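Local atomic coordinates of malonyl CoA-acyl carrier protein transacylase (Staphylococcus aureus, PDB entry 3IM9), a protein that catalyses the transfer of the malonyl group from malonyl-CoA to holo-acyl carrier protein, a step of bacterial fatty acid biosynthesis. Residues Thr70-Leu75 with Ile118-Gly123; Ile15-Gly20 with Phe278-Pro283; Pro205-Leu210 with Val254-Ser259; Asn166-Gly171 with Ser288-Lys293. All coordinates share one frame; numbering follows the deposited sequence.

Interaction 1 of 4, residues Thr70-Leu75 with Ile118-Gly123; sequences TQPALL and IVRKRG
Gln71 OE1 takes a hydrogen bond from Arg122 NH1 at 2.8 Å. The acceptor lies in the guanidinium plane of Arg122, at its edge, whereas NH1 stands well above the carbonyl plane of Gln71 and so does not meet a lone pair; the amide and guanidinium planes are 70° apart. Arg122 reaches this point because CG is anti to its backbone N (chi1 -173°) and the chain runs extended to NE. The Gln71 side chain crosses it at about a right angle, and its NE2 comes within 3.3 Å of Gly123 CA while bonding to Thr67 OG1. The two helices, 67-84 and 112-128, run roughly antiparallel here (151°), with segment axes 8.1 Å apart, and both lie in the acyl transferase domain, beside the probable nucleophile Ser97. Val119 CG2 packs between them, 3.6 Å from Pro72 CA and 3.9 Å from Leu75 CD2. Pro72 also rests against Arg120, whose guanidinium turns to Asp49 in a salt bridge and to Glu68 O. The other amino group of Arg122, NH2, bonds to Ser97 OG and to Gln256 OE1, which makes Gln71 a second-shell residue of the active site.

Interaction 2 of 4, residues Ile15-Gly20 with Phe278-Pro283; sequences IFPGQG and FIEIGP. With SO4 (sulfate ion), chain D.
Ile15 and Glu280 sit side by side on adjacent parallel strands, their CA atoms 4.8 Å apart and their side chains on the same face of the sheet. The pairing is fixed by two backbone hydrogen bonds, from Ile15 N to Ile279 O and from Ile281 N to Ile15 O, the second almost collinear with the carbonyl bond (C=O...N angle 177°). Ile15 places CG1 between its backbone N and carbonyl carbon (chi1 64°), which lays this branch against Glu280 CB at 3.9 Å. Its CG2 branch goes instead to the edge of the Phe278 ring, touching CD2 at 3.9 Å, with the two side chains crossing at a slant. Phe16 and Ile281 occupy the other face, lying alongside and pointing the same way: ring atom CE2 of Phe16 is 3.7 Å from Ile281 CB, and the ring edge also meets Ile281 O. Beyond the strand end, the Pro17 ring packs by CD against Ile281 O at 3.4 Å and by CB against the carboxylate of Glu280. That carboxylate is itself held by Ser288 OG and Leu287 N. Gly18 N then donates a straight 2.7 Å hydrogen bond to O1 of a sulfate ion, probably from the crystallisation liquor. The pair is the centre of a four-stranded parallel sheet in which strand 92-95 borders 11-16 and strand 299-303 borders 275-281. Helix 286-294 packs on the Ile15 face through Leu287 and Ile291, while helices 67-84 and 99-106 meet Phe16 on the other.

Interaction 3 of 4, residues Pro205-Leu210 with Val254-Ser259; sequences PFHSSL and VKQLYS. With CA (calcium ion), chain B.
The catalytic Ser-His pair expected of this family includes His207, assigned by similarity, and this contact holds its imidazole against the type I turn from Gln256 to Ser259, at the C-terminal part of helix 246-256. ND1 faces two backbone carbonyls: it donates to Ser259 O at 3.0 Å, nearly in line with that C=O, and more weakly to Gln256 O at 2.8 Å. Its proton is thus shared, neither bond being straight (N-H...O angles 136° and 123°). The imidazole is directed here by a CG anti to its carbonyl carbon (chi1 -67°). On the backbone, His207 N makes a weak bond to Leu257 O, and a water joins the same two atoms, accepting from His207 N at 3.0 Å and donating to Leu257 O at 2.7 Å. Ser208 O approaches Tyr258 CA at 3.3 Å in a CA-H...O contact. His207 is itself the third residue of a type II turn from Pro205 to Ser208, and Ser208 OG, accepting from Leu210 N, closes an ST turn next to it. The Gln256 amide stands almost perpendicular to the imidazole; its OE1 binds the calcium ion at 2.6 Å. Tyr101 OH and Met253 O also bind the calcium, and Arg122 is a further residue of this site. With ND1 hydrogen-bonded to carbonyl oxygens, NE2 is directed to Ser97 OG, to which it is hydrogen-bonded. Backbone carbonyls probably take the place that a carboxylate fills in a classical catalytic triad, as in related malonyl transferases.

Interaction 4 of 4, residues Asn166-Gly171 with Ser288-Lys293; sequences NINCPG and SGLIKK
Cys169 SG lies in the close part of the contact, 3.6 Å from Leu290 CD2 and equally near Lys293 CD. It points there because SG sits between the backbone N and the carbonyl carbon (chi1 67°), while Cys169 CB rests on Leu290 O at 3.6 Å. Leu290 spreads its two methyls over the strand: CD1 meets Asn168 CB at 3.8 Å, and CD2 touches both that carbon and the sulfur. No hydrogen bond crosses between the segments, and Asn168 O, buried here, has no polar partner in the model. The solvent side is made by two exposed residues. Pro170 adds little, its CD lying 3.7 Å from Lys293 O, and Lys293 starts toward the strand with CB 3.9 Å from Cys169 CB before the chain turns its amino group off the strand, so its aliphatic part alone joins the packing. The axes of strand segment 166-169 and helix segment 288-293 are 7.5 Å apart and inclined at 68°. Leu290 also touches Gln172 and Phe263. Asn168 and Cys169 together face Gln172, a classic beta bulge at the end of strand 162-169; consistent with the two-subdomain acyltransferase fold, the contact joins the mixed sheet of the small, ferredoxin-like subdomain to helix 286-294 of the large one.

Overall arrangement
Interactions 1 and 2 are buried, and they meet where Leu74 packs on Gly18 and Pro283 and where Thr70 probably bonds to Gln19. Interaction 2 relies on backbone bonds between parallel strands, interaction 1 on helix packing and one polar side-chain pair. Interaction 3 is partly buried and the most polar, relying on side-chain to main-chain hydrogen bonds; Arg122 ties it to interaction 1 through Gln256. Interaction 4 is also largely buried, but has two exposed residues at one side and no hydrogen bond across it. Strand 275-281 and helix 286-294 are consecutive, so interactions 2 and 4 adjoin, through Ile15 and Ile291 and through Glu280 and Ser288. Interactions 3 and 4 touch at His207 and Asn166.

Interaction 1 of 4, residues Thr70-Leu75 with Ile118-Gly123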
loop_
_atom_site.group_PDB
_atom_site.type_symbol
_atom_site.label_atom_id
_atom_site.label_comp_id
_atom_site.label_asym_id
_atom_site.label_seq_id
_atom_site.Cartn_x
_atom_site.Cartn_y
_atom_site.Cartn_z
ATOM N N THR A 70 4.503 -1.288 11.399
ATOM C CA THR A 70 3.199 -1.248 10.751
ATOM C C THR A 70 3.219 -2.127 9.511
ATOM O O THR A 70 2.186 -2.720 9.162
ATOM C CB THR A 70 2.895 0.179 10.195
ATOM O OG1 THR A 70 3.420 1.187 11.132
ATOM C CG2 THR A 70 1.371 0.283 10.130
ATOM N N GLN A 71 4.338 -2.155 8.793
ATOM C CA GLN A 71 4.352 -2.934 7.527
ATOM C C GLN A 71 4.039 -4.437 7.750
ATOM O O GLN A 71 3.128 -4.961 7.110
ATOM C CB GLN A 71 5.620 -2.718 6.739
ATOM C CG GLN A 71 5.698 -1.253 6.201
ATOM C CD GLN A 71 6.821 -1.030 5.239
ATOM O OE1 GLN A 71 7.145 -1.903 4.404
ATOM N NE2 GLN A 71 7.489 0.158 5.342
ATOM N N PRO A 72 4.776 -5.129 8.623
ATOM C CA PRO A 72 4.417 -6.534 8.850
ATOM C C PRO A 72 3.062 -6.644 9.528
ATOM O O PRO A 72 2.358 -7.629 9.242
ATOM C CB PRO A 72 5.539 -7.066 9.816
ATOM C CG PRO A 72 6.195 -5.803 10.373
ATOM C CD PRO A 72 6.062 -4.768 9.258
ATOM N N ALA A 73 2.635 -5.644 10.316
ATOM C CA ALA A 73 1.282 -5.744 10.899
ATOM C C ALA A 73 0.180 -5.718 9.848
ATOM O O ALA A 73 -0.754 -6.515 9.891
ATOM C CB ALA A 73 1.122 -4.511 11.845
ATOM N N LEU A 74 0.287 -4.858 8.852
ATOM C CA LEU A 74 -0.707 -4.750 7.805
ATOM C C LEU A 74 -0.660 -5.994 6.926
ATOM O O LEU A 74 -1.739 -6.481 6.561
ATOM C CB LEU A 74 -0.410 -3.496 6.954
ATOM C CG LEU A 74 -0.797 -2.162 7.607
ATOM C CD1 LEU A 74 -0.025 -0.992 6.939
ATOM C CD2 LEU A 74 -2.300 -1.918 7.526
ATOM N N LEU A 75 0.545 -6.418 6.514
ATOM C CA LEU A 75 0.610 -7.666 5.735
ATOM C C LEU A 75 -0.051 -8.823 6.469
ATOM O O LEU A 75 -0.775 -9.619 5.827
ATOM C CB LEU A 75 2.095 -7.972 5.417
ATOM C CG LEU A 75 2.233 -9.189 4.490
ATOM C CD1 LEU A 75 2.143 -8.738 3.050
ATOM C CD2 LEU A 75 3.618 -9.777 4.718
ATOM N N ILE A 118 10.318 -9.956 4.385
ATOM C CA ILE A 118 10.714 -8.929 3.430
ATOM C C ILE A 118 10.160 -7.523 3.854
ATOM O O ILE A 118 10.897 -6.513 3.808
ATOM C CB ILE A 118 10.196 -9.279 2.017
ATOM C CG1 ILE A 118 11.181 -10.389 1.555
ATOM C CG2 ILE A 118 10.280 -8.059 1.071
ATOM C CD1 ILE A 118 10.624 -11.104 0.336
ATOM N N VAL A 119 8.885 -7.479 4.284
ATOM C CA VAL A 119 8.350 -6.148 4.584
ATOM C C VAL A 119 8.836 -5.666 5.939
ATOM O O VAL A 119 8.947 -4.410 6.162
ATOM C CB VAL A 119 6.798 -6.096 4.525
ATOM C CG1 VAL A 119 6.325 -6.452 3.125
ATOM C CG2 VAL A 119 6.071 -6.891 5.635
ATOM N N ARG A 120 9.199 -6.563 6.893
ATOM C CA ARG A 120 9.862 -6.086 8.059
ATOM C C ARG A 120 11.199 -5.411 7.687
ATOM O O ARG A 120 11.495 -4.322 8.225
ATOM C CB ARG A 120 10.081 -7.315 9.044
ATOM C CG ARG A 120 11.047 -7.023 10.229
ATOM C CD ARG A 120 10.434 -5.995 11.129
ATOM N NE ARG A 120 11.136 -6.041 12.447
ATOM C CZ ARG A 120 10.876 -5.213 13.432
ATOM N NH1 ARG A 120 9.951 -4.239 13.286
ATOM N NH2 ARG A 120 11.527 -5.339 14.640
ATOM N N LYS A 121 12.025 -6.041 6.802
ATOM C CA LYS A 121 13.237 -5.368 6.415
ATOM C C LYS A 121 12.947 -4.059 5.639
ATOM O O LYS A 121 13.627 -3.098 5.904
ATOM C CB LYS A 121 14.043 -6.340 5.478
ATOM C CG LYS A 121 15.437 -5.768 5.022
ATOM C CD LYS A 121 16.413 -5.572 6.120
ATOM C CE LYS A 121 17.010 -6.888 6.530
ATOM N NZ LYS A 121 18.271 -6.699 7.409
ATOM N N ARG A 122 11.945 -4.074 4.767
ATOM C CA ARG A 122 11.578 -2.843 3.996
ATOM C C ARG A 122 11.266 -1.695 4.980
ATOM O O ARG A 122 11.801 -0.610 4.845
ATOM C CB ARG A 122 10.301 -3.157 3.215
ATOM C CG ARG A 122 9.910 -2.058 2.249
ATOM C CD ARG A 122 8.715 -2.517 1.429
ATOM N NE ARG A 122 8.211 -1.522 0.501
ATOM C CZ ARG A 122 7.276 -0.634 0.799
ATOM N NH1 ARG A 122 6.746 -0.569 2.013
ATOM N NH2 ARG A 122 6.812 0.175 -0.131
ATOM N N GLY A 123 10.486 -2.004 6.034
ATOM C CA GLY A 123 10.115 -0.995 7.037
ATOM C C GLY A 123 11.336 -0.503 7.808
ATOM O O GLY A 123 11.475 0.716 8.102
#

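Interaction 2 of 4, residues Ile15-Gly20 with Phe278-Pro283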
loop_
_atom_site.group_PDB
_atom_site.type_symbol
_atom_site.label_atom_id
_atom_site.label_comp_id
_atom_site.label_asym_id
_atom_site.label_seq_id
_atom_site.Cartn_x
_atom_site.Cartn_y
_atom_site.Cartn_z
ATOM N N ILE A 15 -7.870 -5.864 -3.305
ATOM C CA ILE A 15 -6.906 -4.766 -3.168
ATOM C C ILE A 15 -6.561 -4.616 -1.692
ATOM O O ILE A 15 -7.394 -4.942 -0.783
ATOM C CB ILE A 15 -7.419 -3.412 -3.732
ATOM C CG1 ILE A 15 -8.636 -2.889 -2.959
ATOM C CG2 ILE A 15 -7.797 -3.597 -5.226
ATOM C CD1 ILE A 15 -9.277 -1.614 -3.517
ATOM N N PHE A 16 -5.349 -4.125 -1.438
ATOM C CA PHE A 16 -4.833 -4.181 -0.041
ATOM C C PHE A 16 -4.290 -2.801 0.355
ATOM O O PHE A 16 -3.430 -2.229 -0.321
ATOM C CB PHE A 16 -3.728 -5.224 0.004
ATOM C CG PHE A 16 -4.219 -6.609 -0.331
ATOM C CD1 PHE A 16 -3.920 -7.155 -1.580
ATOM C CD2 PHE A 16 -4.955 -7.340 0.588
ATOM C CE1 PHE A 16 -4.445 -8.434 -1.932
ATOM C CE2 PHE A 16 -5.403 -8.645 0.300
ATOM C CZ PHE A 16 -5.112 -9.205 -0.971
ATOM N N PRO A 17 -4.681 -2.273 1.526
ATOM C CA PRO A 17 -4.187 -0.972 2.001
ATOM C C PRO A 17 -2.784 -1.087 2.582
ATOM O O PRO A 17 -2.271 -2.168 2.897
ATOM C CB PRO A 17 -5.188 -0.619 3.084
ATOM C CG PRO A 17 -5.565 -1.968 3.687
ATOM C CD PRO A 17 -5.689 -2.908 2.423
ATOM N N GLY A 18 -2.194 0.084 2.712
ATOM C CA GLY A 18 -0.842 0.267 3.283
ATOM C C GLY A 18 -0.840 1.178 4.502
ATOM O O GLY A 18 -1.903 1.412 5.158
ATOM N N GLN A 19 0.358 1.702 4.740
ATOM C CA GLN A 19 0.577 2.635 5.919
ATOM C C GLN A 19 -0.503 3.672 5.968
ATOM O O GLN A 19 -0.833 4.341 4.929
ATOM C CB GLN A 19 1.960 3.253 5.718
ATOM C CG GLN A 19 2.412 4.058 6.944
ATOM C CD GLN A 19 2.959 3.168 8.010
ATOM O OE1 GLN A 19 3.674 2.200 7.747
ATOM N NE2 GLN A 19 2.640 3.530 9.302
ATOM N N GLY A 20 -1.035 3.858 7.164
ATOM C CA GLY A 20 -2.166 4.804 7.343
ATOM C C GLY A 20 -3.489 4.133 7.598
ATOM O O GLY A 20 -4.358 4.748 8.256
ATOM N N PHE A 278 -14.281 -4.016 -6.766
ATOM C CA PHE A 278 -13.029 -4.046 -6.022
ATOM C C PHE A 278 -13.387 -4.479 -4.594
ATOM O O PHE A 278 -14.249 -3.875 -3.951
ATOM C CB PHE A 278 -12.442 -2.614 -5.967
ATOM C CG PHE A 278 -11.935 -2.118 -7.311
ATOM C CD1 PHE A 278 -12.827 -1.410 -8.180
ATOM C CD2 PHE A 278 -10.638 -2.351 -7.662
ATOM C CE1 PHE A 278 -12.349 -0.951 -9.431
ATOM C CE2 PHE A 278 -10.115 -1.874 -8.912
ATOM C CZ PHE A 278 -11.009 -1.182 -9.773
ATOM N N ILE A 279 -12.610 -5.388 -4.083
ATOM C CA ILE A 279 -12.780 -5.925 -2.718
ATOM C C ILE A 279 -11.494 -5.554 -1.990
ATOM O O ILE A 279 -10.422 -6.107 -2.218
ATOM C CB ILE A 279 -12.924 -7.396 -2.748
ATOM C CG1 ILE A 279 -14.199 -7.755 -3.582
ATOM C CG2 ILE A 279 -13.132 -7.960 -1.258
ATOM C CD1 ILE A 279 -14.427 -9.362 -3.676
ATOM N N GLU A 280 -11.684 -4.625 -1.020
ATOM C CA GLU A 280 -10.567 -4.210 -0.099
ATOM C C GLU A 280 -10.495 -5.139 1.094
ATOM O O GLU A 280 -11.530 -5.499 1.702
ATOM C CB GLU A 280 -10.829 -2.777 0.274
ATOM C CG GLU A 280 -9.607 -2.184 1.103
ATOM C CD GLU A 280 -9.787 -0.724 1.382
ATOM O OE1 GLU A 280 -10.850 -0.110 1.137
ATOM O OE2 GLU A 280 -8.746 -0.153 1.829
ATOM N N ILE A 281 -9.295 -5.604 1.417
ATOM C CA ILE A 281 -9.142 -6.630 2.468
ATOM C C ILE A 281 -8.019 -6.125 3.413
ATOM O O ILE A 281 -6.827 -6.037 3.031
ATOM C CB ILE A 281 -8.731 -8.005 1.846
ATOM C CG1 ILE A 281 -9.871 -8.396 0.885
ATOM C CG2 ILE A 281 -8.466 -9.051 2.970
ATOM C CD1 ILE A 281 -9.462 -9.706 0.067
ATOM N N GLY A 282 -8.429 -5.791 4.667
ATOM C CA GLY A 282 -7.452 -5.175 5.583
ATOM C C GLY A 282 -8.273 -4.299 6.519
ATOM O O GLY A 282 -9.471 -4.186 6.432
ATOM N N PRO A 283 -7.595 -3.595 7.396
ATOM C CA PRO A 283 -8.219 -2.696 8.278
ATOM C C PRO A 283 -8.589 -1.411 7.532
ATOM O O PRO A 283 -7.901 -1.005 6.566
ATOM C CB PRO A 283 -7.094 -2.325 9.280
ATOM C CG PRO A 283 -5.781 -2.458 8.574
ATOM C CD PRO A 283 -6.117 -3.611 7.523
HETATM S S SO4 D . -3.086 3.615 2.161
HETATM O O1 SO4 D . -3.435 2.276 1.667
HETATM O O2 SO4 D . -3.692 3.910 3.591
HETATM O O3 SO4 D . -1.632 3.557 2.162
HETATM O O4 SO4 D . -3.678 4.708 1.151
#

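Interaction 3 of 4, residues Pro205-Leu210 with Val254-Ser259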
loop_
_atom_site.group_PDB
_atom_site.type_symbol
_atom_site.label_atom_id
_atom_site.label_comp_id
_atom_site.label_asym_id
_atom_site.label_seq_id
_atom_site.Cartn_x
_atom_site.Cartn_y
_atom_site.Cartn_z
ATOM N N PRO A 205 11.421 10.517 3.493
ATOM C CA PRO A 205 10.905 11.061 2.262
ATOM C C PRO A 205 10.541 9.859 1.375
ATOM O O PRO A 205 11.049 9.655 0.292
ATOM C CB PRO A 205 12.098 11.911 1.731
ATOM C CG PRO A 205 13.300 11.017 2.141
ATOM C CD PRO A 205 12.922 10.481 3.499
ATOM N N PHE A 206 9.527 9.118 1.830
ATOM C CA PHE A 206 9.170 7.859 1.137
ATOM C C PHE A 206 8.603 8.107 -0.252
ATOM O O PHE A 206 7.949 9.145 -0.533
ATOM C CB PHE A 206 8.202 6.999 1.977
ATOM C CG PHE A 206 8.700 6.742 3.402
ATOM C CD1 PHE A 206 10.076 6.573 3.665
ATOM C CD2 PHE A 206 7.771 6.697 4.440
ATOM C CE1 PHE A 206 10.540 6.365 5.021
ATOM C CE2 PHE A 206 8.218 6.428 5.756
ATOM C CZ PHE A 206 9.599 6.303 6.013
ATOM N N HIS A 207 8.859 7.165 -1.145
ATOM C CA HIS A 207 8.389 7.233 -2.550
ATOM C C HIS A 207 8.864 8.503 -3.265
ATOM O O HIS A 207 8.241 8.971 -4.211
ATOM C CB HIS A 207 6.839 7.065 -2.659
ATOM C CG HIS A 207 6.436 5.711 -2.260
ATOM N ND1 HIS A 207 6.781 4.593 -3.025
ATOM C CD2 HIS A 207 5.838 5.265 -1.143
ATOM C CE1 HIS A 207 6.280 3.516 -2.407
ATOM N NE2 HIS A 207 5.740 3.897 -1.261
ATOM N N SER A 208 10.005 9.011 -2.833
ATOM C CA SER A 208 10.728 10.079 -3.592
ATOM C C SER A 208 12.070 9.485 -4.036
ATOM O O SER A 208 12.579 8.427 -3.532
ATOM C CB SER A 208 10.948 11.294 -2.685
ATOM O OG SER A 208 12.128 11.085 -1.854
ATOM N N SER A 209 12.680 10.154 -5.001
ATOM C CA SER A 209 14.008 9.739 -5.539
ATOM C C SER A 209 15.109 9.674 -4.438
ATOM O O SER A 209 16.101 8.917 -4.586
ATOM C CB SER A 209 14.391 10.706 -6.687
ATOM O OG SER A 209 14.504 12.020 -6.157
ATOM N N LEU A 210 14.893 10.365 -3.289
ATOM C CA LEU A 210 15.836 10.235 -2.191
ATOM C C LEU A 210 15.941 8.802 -1.639
ATOM O O LEU A 210 16.986 8.454 -1.105
ATOM C CB LEU A 210 15.483 11.190 -1.046
ATOM C CG LEU A 210 15.500 12.734 -1.425
ATOM C CD1 LEU A 210 14.979 13.528 -0.289
ATOM C CD2 LEU A 210 16.987 13.054 -1.722
ATOM N N VAL A 254 11.826 -3.194 -6.164
ATOM C CA VAL A 254 12.894 -2.324 -5.777
ATOM C C VAL A 254 12.607 -0.859 -6.309
ATOM O O VAL A 254 12.747 0.129 -5.528
ATOM C CB VAL A 254 14.260 -2.825 -6.384
ATOM C CG1 VAL A 254 15.348 -1.895 -5.894
ATOM C CG2 VAL A 254 14.469 -4.243 -5.857
ATOM N N LYS A 255 12.139 -0.750 -7.555
ATOM C CA LYS A 255 11.835 0.629 -8.109
ATOM C C LYS A 255 10.726 1.311 -7.318
ATOM O O LYS A 255 10.724 2.516 -7.184
ATOM C CB LYS A 255 11.382 0.549 -9.554
ATOM C CG LYS A 255 12.487 -0.032 -10.426
ATOM C CD LYS A 255 12.036 -0.047 -11.888
ATOM C CE LYS A 255 13.282 -0.517 -12.737
ATOM N NZ LYS A 255 12.935 -0.571 -14.215
ATOM N N GLN A 256 9.827 0.495 -6.753
ATOM C CA GLN A 256 8.666 1.020 -6.018
ATOM C C GLN A 256 9.149 1.936 -4.864
ATOM O O GLN A 256 8.486 2.946 -4.549
ATOM C CB GLN A 256 7.865 -0.139 -5.433
ATOM C CG GLN A 256 6.469 0.304 -4.913
ATOM C CD GLN A 256 6.022 -0.542 -3.717
ATOM O OE1 GLN A 256 6.805 -0.846 -2.820
ATOM N NE2 GLN A 256 4.774 -0.920 -3.715
ATOM N N LEU A 257 10.292 1.625 -4.296
ATOM C CA LEU A 257 10.820 2.381 -3.128
ATOM C C LEU A 257 10.974 3.845 -3.459
ATOM O O LEU A 257 10.778 4.658 -2.514
ATOM C CB LEU A 257 12.156 1.814 -2.637
ATOM C CG LEU A 257 12.097 0.320 -2.172
ATOM C CD1 LEU A 257 13.511 -0.154 -1.953
ATOM C CD2 LEU A 257 11.284 0.221 -0.842
ATOM N N TYR A 258 11.428 4.133 -4.662
ATOM C CA TYR A 258 11.836 5.504 -4.943
ATOM C C TYR A 258 11.016 6.131 -6.020
ATOM O O TYR A 258 11.413 7.167 -6.642
ATOM C CB TYR A 258 13.350 5.598 -5.243
ATOM C CG TYR A 258 13.829 4.663 -6.342
ATOM C CD1 TYR A 258 14.396 3.417 -5.976
ATOM C CD2 TYR A 258 13.713 5.014 -7.661
ATOM C CE1 TYR A 258 14.852 2.578 -6.971
ATOM C CE2 TYR A 258 14.153 4.165 -8.657
ATOM C CZ TYR A 258 14.703 2.970 -8.285
ATOM O OH TYR A 258 15.149 2.181 -9.403
ATOM N N SER A 259 9.896 5.512 -6.348
ATOM C CA SER A 259 8.990 5.966 -7.408
ATOM C C SER A 259 7.623 6.282 -6.839
ATOM O O SER A 259 7.217 5.667 -5.832
ATOM C CB SER A 259 8.836 4.838 -8.446
ATOM O OG SER A 259 10.152 4.502 -8.962
HETATM CA CA CA B . 9.026 -2.109 -2.312
HETATM O O HOH W 1 9.924 4.568 0.031
#

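Interaction 4 of 4, residues Asn166-Gly171 with Ser288-Lys293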
loop_
_atom_site.group_PDB
_atom_site.type_symbol
_atom_site.label_atom_id
_atom_site.label_comp_id
_atom_site.label_asym_id
_atom_site.label_seq_id
_atom_site.Cartn_x
_atom_site.Cartn_y
_atom_site.Cartn_z
ATOM N N ASN A 166 2.451 9.852 -3.673
ATOM C CA ASN A 166 1.347 8.924 -3.691
ATOM C C ASN A 166 0.251 9.642 -4.447
ATOM O O ASN A 166 -0.283 10.654 -4.015
ATOM C CB ASN A 166 0.833 8.520 -2.258
ATOM C CG ASN A 166 1.816 7.870 -1.353
ATOM O OD1 ASN A 166 1.543 7.844 -0.101
ATOM N ND2 ASN A 166 2.823 7.279 -1.814
ATOM N N ILE A 167 -0.086 9.135 -5.630
ATOM C CA ILE A 167 -1.080 9.728 -6.516
ATOM C C ILE A 167 -2.393 8.956 -6.264
ATOM O O ILE A 167 -2.596 7.903 -6.800
ATOM C CB ILE A 167 -0.650 9.550 -7.995
ATOM C CG1 ILE A 167 0.805 10.061 -8.238
ATOM C CG2 ILE A 167 -1.608 10.331 -8.848
ATOM C CD1 ILE A 167 1.142 11.409 -7.816
ATOM N N ASN A 168 -3.155 9.450 -5.321
ATOM C CA ASN A 168 -4.232 8.660 -4.674
ATOM C C ASN A 168 -5.588 8.773 -5.313
ATOM O O ASN A 168 -6.204 7.744 -5.573
ATOM C CB ASN A 168 -4.285 8.984 -3.162
ATOM C CG ASN A 168 -3.049 8.460 -2.428
ATOM O OD1 ASN A 168 -2.290 7.651 -2.963
ATOM N ND2 ASN A 168 -2.904 8.875 -1.163
ATOM N N CYS A 169 -6.100 9.984 -5.473
ATOM C CA CYS A 169 -7.398 10.187 -6.154
ATOM C C CYS A 169 -7.434 11.641 -6.556
ATOM O O CYS A 169 -6.589 12.429 -6.159
ATOM C CB CYS A 169 -8.583 9.813 -5.253
ATOM S SG CYS A 169 -8.821 10.871 -3.803
ATOM N N PRO A 170 -8.359 12.032 -7.402
ATOM C CA PRO A 170 -8.499 13.468 -7.690
ATOM C C PRO A 170 -8.625 14.245 -6.426
ATOM O O PRO A 170 -9.488 13.924 -5.536
ATOM C CB PRO A 170 -9.838 13.507 -8.462
ATOM C CG PRO A 170 -9.854 12.213 -9.187
ATOM C CD PRO A 170 -9.392 11.201 -8.080
ATOM N N GLY A 171 -7.731 15.251 -6.257
ATOM C CA GLY A 171 -7.738 16.088 -5.041
ATOM C C GLY A 171 -6.959 15.536 -3.868
ATOM O O GLY A 171 -7.047 16.057 -2.810
ATOM N N SER A 288 -11.137 1.985 -0.711
ATOM C CA SER A 288 -12.496 2.058 -1.234
ATOM C C SER A 288 -12.877 3.502 -1.378
ATOM O O SER A 288 -13.464 3.918 -2.403
ATOM C CB SER A 288 -13.493 1.299 -0.319
ATOM O OG SER A 288 -13.161 -0.080 -0.152
ATOM N N GLY A 289 -12.439 4.348 -0.412
ATOM C CA GLY A 289 -12.734 5.800 -0.524
ATOM C C GLY A 289 -12.046 6.442 -1.692
ATOM O O GLY A 289 -12.600 7.325 -2.311
ATOM N N LEU A 290 -10.805 6.046 -1.966
ATOM C CA LEU A 290 -10.065 6.632 -3.060
ATOM C C LEU A 290 -10.739 6.165 -4.354
ATOM O O LEU A 290 -10.839 6.958 -5.280
ATOM C CB LEU A 290 -8.600 6.145 -3.072
ATOM C CG LEU A 290 -7.807 6.590 -1.795
ATOM C CD1 LEU A 290 -6.368 6.038 -1.973
ATOM C CD2 LEU A 290 -7.747 8.134 -1.648
ATOM N N ILE A 291 -11.079 4.882 -4.459
ATOM C CA ILE A 291 -11.680 4.415 -5.741
ATOM C C ILE A 291 -13.010 5.102 -6.004
ATOM O O ILE A 291 -13.276 5.443 -7.165
ATOM C CB ILE A 291 -11.776 2.926 -5.775
ATOM C CG1 ILE A 291 -10.355 2.362 -5.801
ATOM C CG2 ILE A 291 -12.542 2.451 -7.043
ATOM C CD1 ILE A 291 -10.268 0.837 -5.657
ATOM N N LYS A 292 -13.805 5.327 -4.957
ATOM C CA LYS A 292 -15.075 6.032 -5.124
ATOM C C LYS A 292 -14.867 7.403 -5.758
ATOM O O LYS A 292 -15.708 7.832 -6.566
ATOM C CB LYS A 292 -15.781 6.141 -3.754
ATOM C CG LYS A 292 -17.149 6.909 -3.783
ATOM C CD LYS A 292 -18.170 6.345 -4.729
ATOM C CE LYS A 292 -18.652 4.930 -4.263
ATOM N NZ LYS A 292 -19.604 4.352 -5.264
ATOM N N LYS A 293 -13.790 8.096 -5.451
ATOM C CA LYS A 293 -13.502 9.409 -6.029
ATOM C C LYS A 293 -12.968 9.304 -7.427
ATOM O O LYS A 293 -13.000 10.250 -8.178
ATOM C CB LYS A 293 -12.504 10.192 -5.131
ATOM C CG LYS A 293 -13.186 10.674 -3.813
ATOM C CD LYS A 293 -12.201 11.185 -2.678
ATOM C CE LYS A 293 -12.767 11.050 -1.197
ATOM N NZ LYS A 293 -11.731 10.784 -0.107
#